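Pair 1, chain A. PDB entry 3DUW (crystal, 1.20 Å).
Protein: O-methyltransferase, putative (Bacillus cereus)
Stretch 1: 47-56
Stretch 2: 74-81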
# COMPACT_ATOMS: atom_id res chain seq x y z
N GLY A 47 5.61 8.54 -3.12
CA GLY A 47 5.26 8.87 -4.49
C GLY A 47 5.30 7.63 -5.36
O GLY A 47 4.40 7.41 -6.18
N LYS A 48 6.33 6.80 -5.20
CA LYS A 48 6.42 5.60 -6.01
C LYS A 48 5.32 4.62 -5.65
O LYS A 48 4.83 3.89 -6.51
CB LYS A 48 7.79 4.94 -5.89
CG LYS A 48 7.95 3.83 -6.91
CD LYS A 48 9.39 3.46 -7.14
CE LYS A 48 9.50 2.49 -8.30
NZ LYS A 48 10.91 2.10 -8.54
N PHE A 49 4.92 4.61 -4.38
CA PHE A 49 3.83 3.74 -3.95
C PHE A 49 2.59 4.15 -4.74
O PHE A 49 1.86 3.30 -5.26
CB PHE A 49 3.56 3.91 -2.46
CG PHE A 49 2.36 3.16 -1.97
CD1 PHE A 49 2.44 1.80 -1.69
CD2 PHE A 49 1.13 3.79 -1.85
CE1 PHE A 49 1.30 1.08 -1.29
CE2 PHE A 49 -0.01 3.09 -1.45
CZ PHE A 49 0.08 1.73 -1.17
N LEU A 50 2.33 5.45 -4.83
CA LEU A 50 1.17 5.93 -5.57
C LEU A 50 1.26 5.55 -7.05
O LEU A 50 0.29 5.08 -7.63
CB LEU A 50 1.04 7.44 -5.44
CG LEU A 50 0.64 7.96 -4.06
CD1 LEU A 50 0.74 9.47 -4.05
CD2 LEU A 50 -0.77 7.51 -3.70
N GLN A 51 2.43 5.76 -7.65
CA GLN A 51 2.61 5.42 -9.06
C GLN A 51 2.32 3.94 -9.30
O GLN A 51 1.60 3.58 -10.23
CB GLN A 51 4.04 5.73 -9.48
CG GLN A 51 4.33 5.48 -10.94
CD GLN A 51 5.75 5.83 -11.28
OE1 GLN A 51 6.68 5.12 -10.91
NE2 GLN A 51 5.93 6.94 -11.97
N LEU A 52 2.89 3.09 -8.46
CA LEU A 52 2.69 1.65 -8.61
C LEU A 52 1.23 1.26 -8.40
O LEU A 52 0.72 0.41 -9.12
CB LEU A 52 3.59 0.89 -7.63
CG LEU A 52 5.09 0.99 -7.96
CD1 LEU A 52 5.91 0.40 -6.81
CD2 LEU A 52 5.39 0.27 -9.27
N LEU A 53 0.55 1.89 -7.44
CA LEU A 53 -0.84 1.54 -7.21
C LEU A 53 -1.68 1.93 -8.42
O LEU A 53 -2.61 1.22 -8.79
CB LEU A 53 -1.37 2.24 -5.95
CG LEU A 53 -2.67 1.66 -5.39
CD1 LEU A 53 -2.50 0.18 -5.09
CD2 LEU A 53 -3.07 2.43 -4.14
N VAL A 54 -1.35 3.06 -9.04
CA VAL A 54 -2.06 3.50 -10.23
C VAL A 54 -1.86 2.46 -11.34
O VAL A 54 -2.81 2.12 -12.05
CB VAL A 54 -1.53 4.88 -10.70
CG1 VAL A 54 -1.96 5.15 -12.15
CG2 VAL A 54 -2.07 5.97 -9.79
N GLN A 55 -0.65 1.95 -11.47
CA GLN A 55 -0.36 0.95 -12.50
C GLN A 55 -1.07 -0.36 -12.20
O GLN A 55 -1.59 -1.01 -13.11
CB GLN A 55 1.15 0.72 -12.61
CG GLN A 55 1.93 1.99 -12.95
CD GLN A 55 3.42 1.77 -13.04
OE1 GLN A 55 4.03 1.16 -12.15
NE2 GLN A 55 4.03 2.29 -14.10
N ILE A 56 -1.11 -0.75 -10.93
CA ILE A 56 -1.76 -1.99 -10.53
C ILE A 56 -3.25 -1.93 -10.85
O ILE A 56 -3.83 -2.90 -11.35
CB ILE A 56 -1.56 -2.27 -9.03
CG1 ILE A 56 -0.09 -2.57 -8.77
CG2 ILE A 56 -2.44 -3.43 -8.58
CD1 ILE A 56 0.29 -2.62 -7.31
N ILE A 74 3.15 14.27 -10.52
CA ILE A 74 4.04 13.66 -11.50
C ILE A 74 4.14 12.15 -11.28
O ILE A 74 4.10 11.37 -12.24
CB ILE A 74 5.43 14.33 -11.43
CG1 ILE A 74 5.32 15.76 -11.98
CG2 ILE A 74 6.45 13.52 -12.22
CD1 ILE A 74 6.52 16.64 -11.69
N TRP A 75 4.26 11.72 -10.03
CA TRP A 75 4.33 10.30 -9.74
C TRP A 75 3.05 9.61 -10.22
O TRP A 75 3.10 8.54 -10.82
CB TRP A 75 4.49 10.04 -8.24
CG TRP A 75 5.88 10.22 -7.71
CD1 TRP A 75 6.35 11.25 -6.95
CD2 TRP A 75 6.98 9.30 -7.85
NE1 TRP A 75 7.66 11.03 -6.60
CE2 TRP A 75 8.07 9.84 -7.14
CE3 TRP A 75 7.14 8.07 -8.51
CZ2 TRP A 75 9.31 9.20 -7.07
CZ3 TRP A 75 8.38 7.43 -8.43
CH2 TRP A 75 9.44 8.00 -7.72
N LEU A 76 1.91 10.23 -9.94
CA LEU A 76 0.62 9.68 -10.35
C LEU A 76 0.49 9.62 -11.87
O LEU A 76 0.11 8.59 -12.43
CB LEU A 76 -0.52 10.52 -9.78
CG LEU A 76 -0.74 10.45 -8.26
CD1 LEU A 76 -1.66 11.56 -7.81
CD2 LEU A 76 -1.31 9.09 -7.89
N ALA A 77 0.82 10.72 -12.53
CA ALA A 77 0.73 10.79 -13.99
C ALA A 77 1.63 9.76 -14.66
O ALA A 77 1.27 9.20 -15.70
CB ALA A 77 1.07 12.18 -14.47
N ARG A 78 2.79 9.51 -14.08
CA ARG A 78 3.71 8.55 -14.66
C ARG A 78 3.22 7.11 -14.55
O ARG A 78 3.79 6.20 -15.15
CB ARG A 78 5.09 8.70 -14.03
CG ARG A 78 5.83 9.93 -14.50
CD ARG A 78 7.16 10.09 -13.80
NE ARG A 78 7.96 11.13 -14.44
CZ ARG A 78 9.17 11.50 -14.01
NH1 ARG A 78 9.70 10.93 -12.94
NH2 ARG A 78 9.84 12.44 -14.66
N GLY A 79 2.14 6.91 -13.80
CA GLY A 79 1.58 5.58 -13.66
C GLY A 79 0.54 5.29 -14.73
O GLY A 79 0.09 4.15 -14.88
N LEU A 80 0.17 6.32 -15.49
CA LEU A 80 -0.82 6.19 -16.57
C LEU A 80 -0.18 5.63 -17.84
O LEU A 80 1.05 5.62 -17.97
CB LEU A 80 -1.43 7.55 -16.88
CG LEU A 80 -2.13 8.30 -15.74
CD1 LEU A 80 -2.44 9.72 -16.19
CD2 LEU A 80 -3.40 7.57 -15.34
N SER A 81 -1.01 5.18 -18.78
CA SER A 81 -0.50 4.61 -20.03
C SER A 81 -1.15 5.15 -21.32
O SER A 81 -0.58 6.01 -21.99
CB SER A 81 -0.64 3.09 -20.01
OG SER A 81 -2.00 2.69 -19.90
O HOH W 1 3.08 3.64 -16.33

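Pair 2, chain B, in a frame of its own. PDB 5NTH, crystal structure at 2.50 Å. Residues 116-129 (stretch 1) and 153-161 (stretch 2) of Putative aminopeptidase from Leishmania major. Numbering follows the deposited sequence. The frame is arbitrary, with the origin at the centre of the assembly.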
# COMPACT_ATOMS: atom_id res chain seq x y z
N ARG B 116 40.31 -4.12 11.08
CA ARG B 116 39.10 -3.44 11.55
C ARG B 116 39.05 -2.00 11.17
O ARG B 116 38.84 -1.15 12.01
CB ARG B 116 38.87 -3.63 13.05
CG ARG B 116 38.37 -5.03 13.42
CD ARG B 116 37.05 -5.36 12.72
NE ARG B 116 36.11 -5.88 13.70
CZ ARG B 116 34.97 -5.29 14.05
NH1 ARG B 116 34.57 -4.15 13.49
NH2 ARG B 116 34.22 -5.85 15.00
N ALA B 117 39.19 -1.74 9.88
CA ALA B 117 39.07 -0.41 9.29
C ALA B 117 37.71 0.27 9.51
O ALA B 117 37.61 1.49 9.40
CB ALA B 117 39.37 -0.48 7.81
N ASP B 118 36.69 -0.51 9.78
CA ASP B 118 35.38 0.04 10.11
C ASP B 118 35.37 0.79 11.44
O ASP B 118 34.84 1.88 11.54
CB ASP B 118 34.25 -1.03 10.09
CG ASP B 118 34.67 -2.37 10.71
OD1 ASP B 118 35.64 -2.43 11.49
OD2 ASP B 118 34.01 -3.38 10.39
N SER B 119 35.93 0.17 12.45
CA SER B 119 36.02 0.79 13.75
C SER B 119 36.95 2.00 13.75
O SER B 119 36.71 2.99 14.43
CB SER B 119 36.47 -0.26 14.76
OG SER B 119 35.49 -1.28 14.82
N MET B 120 38.00 1.93 12.94
CA MET B 120 38.94 3.04 12.78
C MET B 120 38.21 4.25 12.24
O MET B 120 38.37 5.34 12.74
CB MET B 120 40.06 2.69 11.80
CG MET B 120 41.08 1.71 12.33
SD MET B 120 42.53 1.50 11.24
CE MET B 120 43.49 0.41 12.30
N SER B 121 37.41 4.02 11.20
CA SER B 121 36.56 5.06 10.64
C SER B 121 35.53 5.62 11.66
O SER B 121 35.37 6.84 11.75
CB SER B 121 35.89 4.55 9.37
OG SER B 121 36.78 4.73 8.27
N GLU B 122 34.87 4.76 12.41
CA GLU B 122 33.93 5.23 13.43
C GLU B 122 34.66 6.05 14.47
O GLU B 122 34.13 7.04 14.95
CB GLU B 122 33.17 4.09 14.12
CG GLU B 122 32.08 3.43 13.26
CD GLU B 122 31.40 2.22 13.92
OE1 GLU B 122 31.67 1.91 15.12
OE2 GLU B 122 30.57 1.57 13.24
N ALA B 123 35.87 5.64 14.82
CA ALA B 123 36.60 6.30 15.88
C ALA B 123 37.17 7.64 15.43
O ALA B 123 37.10 8.64 16.18
CB ALA B 123 37.70 5.41 16.37
N VAL B 124 37.72 7.68 14.21
CA VAL B 124 38.15 8.93 13.60
C VAL B 124 36.99 9.94 13.56
O VAL B 124 37.10 11.02 14.10
CB VAL B 124 38.74 8.72 12.19
CG1 VAL B 124 38.88 10.02 11.43
CG2 VAL B 124 40.11 8.06 12.31
N ALA B 125 35.87 9.54 12.98
CA ALA B 125 34.74 10.44 12.75
C ALA B 125 34.30 11.14 13.99
O ALA B 125 33.96 12.30 13.94
CB ALA B 125 33.57 9.65 12.19
N ALA B 126 34.28 10.40 15.09
CA ALA B 126 33.86 10.91 16.37
C ALA B 126 34.90 11.87 17.00
O ALA B 126 34.57 12.68 17.83
CB ALA B 126 33.56 9.76 17.31
N ALA B 127 36.16 11.76 16.62
CA ALA B 127 37.19 12.67 17.11
C ALA B 127 37.24 13.97 16.33
O ALA B 127 37.68 15.01 16.85
CB ALA B 127 38.55 11.99 17.05
N CYS B 128 36.79 13.93 15.08
CA CYS B 128 36.87 15.13 14.25
C CYS B 128 35.82 16.16 14.69
O CYS B 128 35.94 17.34 14.34
CB CYS B 128 36.72 14.80 12.76
SG CYS B 128 37.97 13.68 12.11
N GLY B 129 34.80 15.73 15.44
CA GLY B 129 33.65 16.59 15.70
C GLY B 129 33.91 17.84 16.53
O GLY B 129 33.11 18.79 16.50
N ASN B 153 42.67 4.63 3.66
CA ASN B 153 41.25 4.60 3.36
C ASN B 153 40.35 4.92 4.57
O ASN B 153 39.56 5.84 4.48
CB ASN B 153 40.86 3.25 2.76
CG ASN B 153 39.40 3.18 2.25
OD1 ASN B 153 38.77 4.19 1.98
ND2 ASN B 153 38.88 1.98 2.09
N ALA B 154 40.51 4.19 5.67
CA ALA B 154 39.67 4.31 6.90
C ALA B 154 39.65 5.71 7.50
O ALA B 154 38.64 6.15 8.09
CB ALA B 154 40.13 3.34 7.96
N VAL B 155 40.77 6.39 7.35
CA VAL B 155 40.89 7.72 7.88
C VAL B 155 40.37 8.73 6.92
O VAL B 155 39.62 9.60 7.32
CB VAL B 155 42.35 8.05 8.20
CG1 VAL B 155 42.49 9.51 8.62
CG2 VAL B 155 42.85 7.14 9.31
N ALA B 156 40.81 8.65 5.68
CA ALA B 156 40.39 9.58 4.61
C ALA B 156 38.88 9.71 4.53
O ALA B 156 38.34 10.81 4.44
CB ALA B 156 40.90 9.11 3.26
N ARG B 157 38.22 8.56 4.59
CA ARG B 157 36.79 8.49 4.36
C ARG B 157 36.03 8.92 5.59
O ARG B 157 34.82 9.08 5.49
CB ARG B 157 36.35 7.07 3.96
CG ARG B 157 36.32 6.09 5.12
CD ARG B 157 35.85 4.71 4.69
NE ARG B 157 35.95 3.76 5.80
CZ ARG B 157 35.93 2.43 5.71
NH1 ARG B 157 35.80 1.84 4.52
NH2 ARG B 157 36.04 1.67 6.81
N ALA B 158 36.73 9.06 6.73
CA ALA B 158 36.09 9.39 8.01
C ALA B 158 36.23 10.87 8.38
O ALA B 158 35.75 11.30 9.42
CB ALA B 158 36.61 8.49 9.11
N ALA B 159 36.85 11.64 7.51
CA ALA B 159 37.04 13.05 7.77
C ALA B 159 35.74 13.75 7.51
O ALA B 159 34.94 13.26 6.73
CB ALA B 159 38.10 13.61 6.83
N PRO B 160 35.56 14.92 8.11
CA PRO B 160 34.39 15.73 7.72
C PRO B 160 34.37 15.99 6.22
O PRO B 160 35.42 16.29 5.64
CB PRO B 160 34.54 17.05 8.52
CG PRO B 160 35.73 16.87 9.42
CD PRO B 160 36.52 15.67 8.95
N HIS B 161 33.20 15.90 5.60
CA HIS B 161 33.09 15.87 4.13
C HIS B 161 33.31 17.23 3.52
O HIS B 161 32.89 18.21 4.08
CB HIS B 161 31.73 15.31 3.70
CG HIS B 161 31.54 13.87 4.05
ND1 HIS B 161 30.83 13.00 3.26
CD2 HIS B 161 32.00 13.15 5.10
CE1 HIS B 161 30.85 11.80 3.81
NE2 HIS B 161 31.55 11.87 4.93

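Pair 1 and pair 2 set the same backbone problem: a helix packs against a second segment that is helical at its start and includes a type I beta turn, Ala A77 to Leu A80 in one and Ala B156 to Ala B159 in the other. The fourteen central residues superpose to 0.6 Å. The approach is close in both. Gln A51 CA lies 4.7 Å from Gly A79 CA, and in pair 2 Ser B121 CA is 4.9 Å from Ala B154 CA, while Ala B125 CA is 5.0 Å from Ala B158 CA. Both pairs keep small residues at two matched positions, Gly A47 with Ala B117 and Gly A79 with Ala B158; pair 2 adds Ala B154 where pair 1 has Trp A75.

At the start of the first stretch, Gly A47 matches Ala B117; across from it, Trp A75 matches Ala B154. Pair 1 spends its volume on one side: the indole covers the bare glycine, whose CA sits 3.6 Å from the centroid of the five-membered ring of Trp A75, over its face. A CB on Gly A47 would lie 2.3 Å from Trp A75 CD1, so glycine and large ring fit as a unit. Pair 2 divides the space evenly, with Ala B117 CB 3.9 Å from Ala B154 CB.

At the turn, Gly A79 matches Ala B158. An ideal CB on Gly A79 would fall 2.8 Å from Gln A51 O and 2.9 Å from Val A54 CG1. Pair 2 accommodates the methyl: Ala B158 CB stands 3.4 Å from Ser B121 O and 3.6 Å from Val B124 CG1. The matched valines, Val A54 and Val B124, keep both identity and rotamer, chi1 t. Val A54 CG2 meets Leu A76 CD2 at 3.7 Å; Val B124 CG2 reaches the shorter Val B155 at its CG2, 4.2 Å away.

The polar solutions also diverge. Gln A51 matches Ser B121, and Arg A78 matches Arg B157. In pair 1 the long glutamine packs against the second segment, its CB 3.3 Å from Trp A75 O, and no clear direct hydrogen bond spans the stretches. A water does: it accepts from Gln A55 NE2 at 2.8 Å and donates to Arg A78 O at 2.9 Å. In pair 2 the compact serine joins a direct network. Ser B121 OG donates to Ala B154 O over a very short 2.3 Å and accepts from Arg B157 NE at 2.8 Å, while Arg B157 NH2 adds a weak bond to Ala B117 O at 3.0 Å. The arginines differ accordingly: chi1 is p in Arg B157, whose end comes nearer the first helix, and m in Arg A78, whose end leads away.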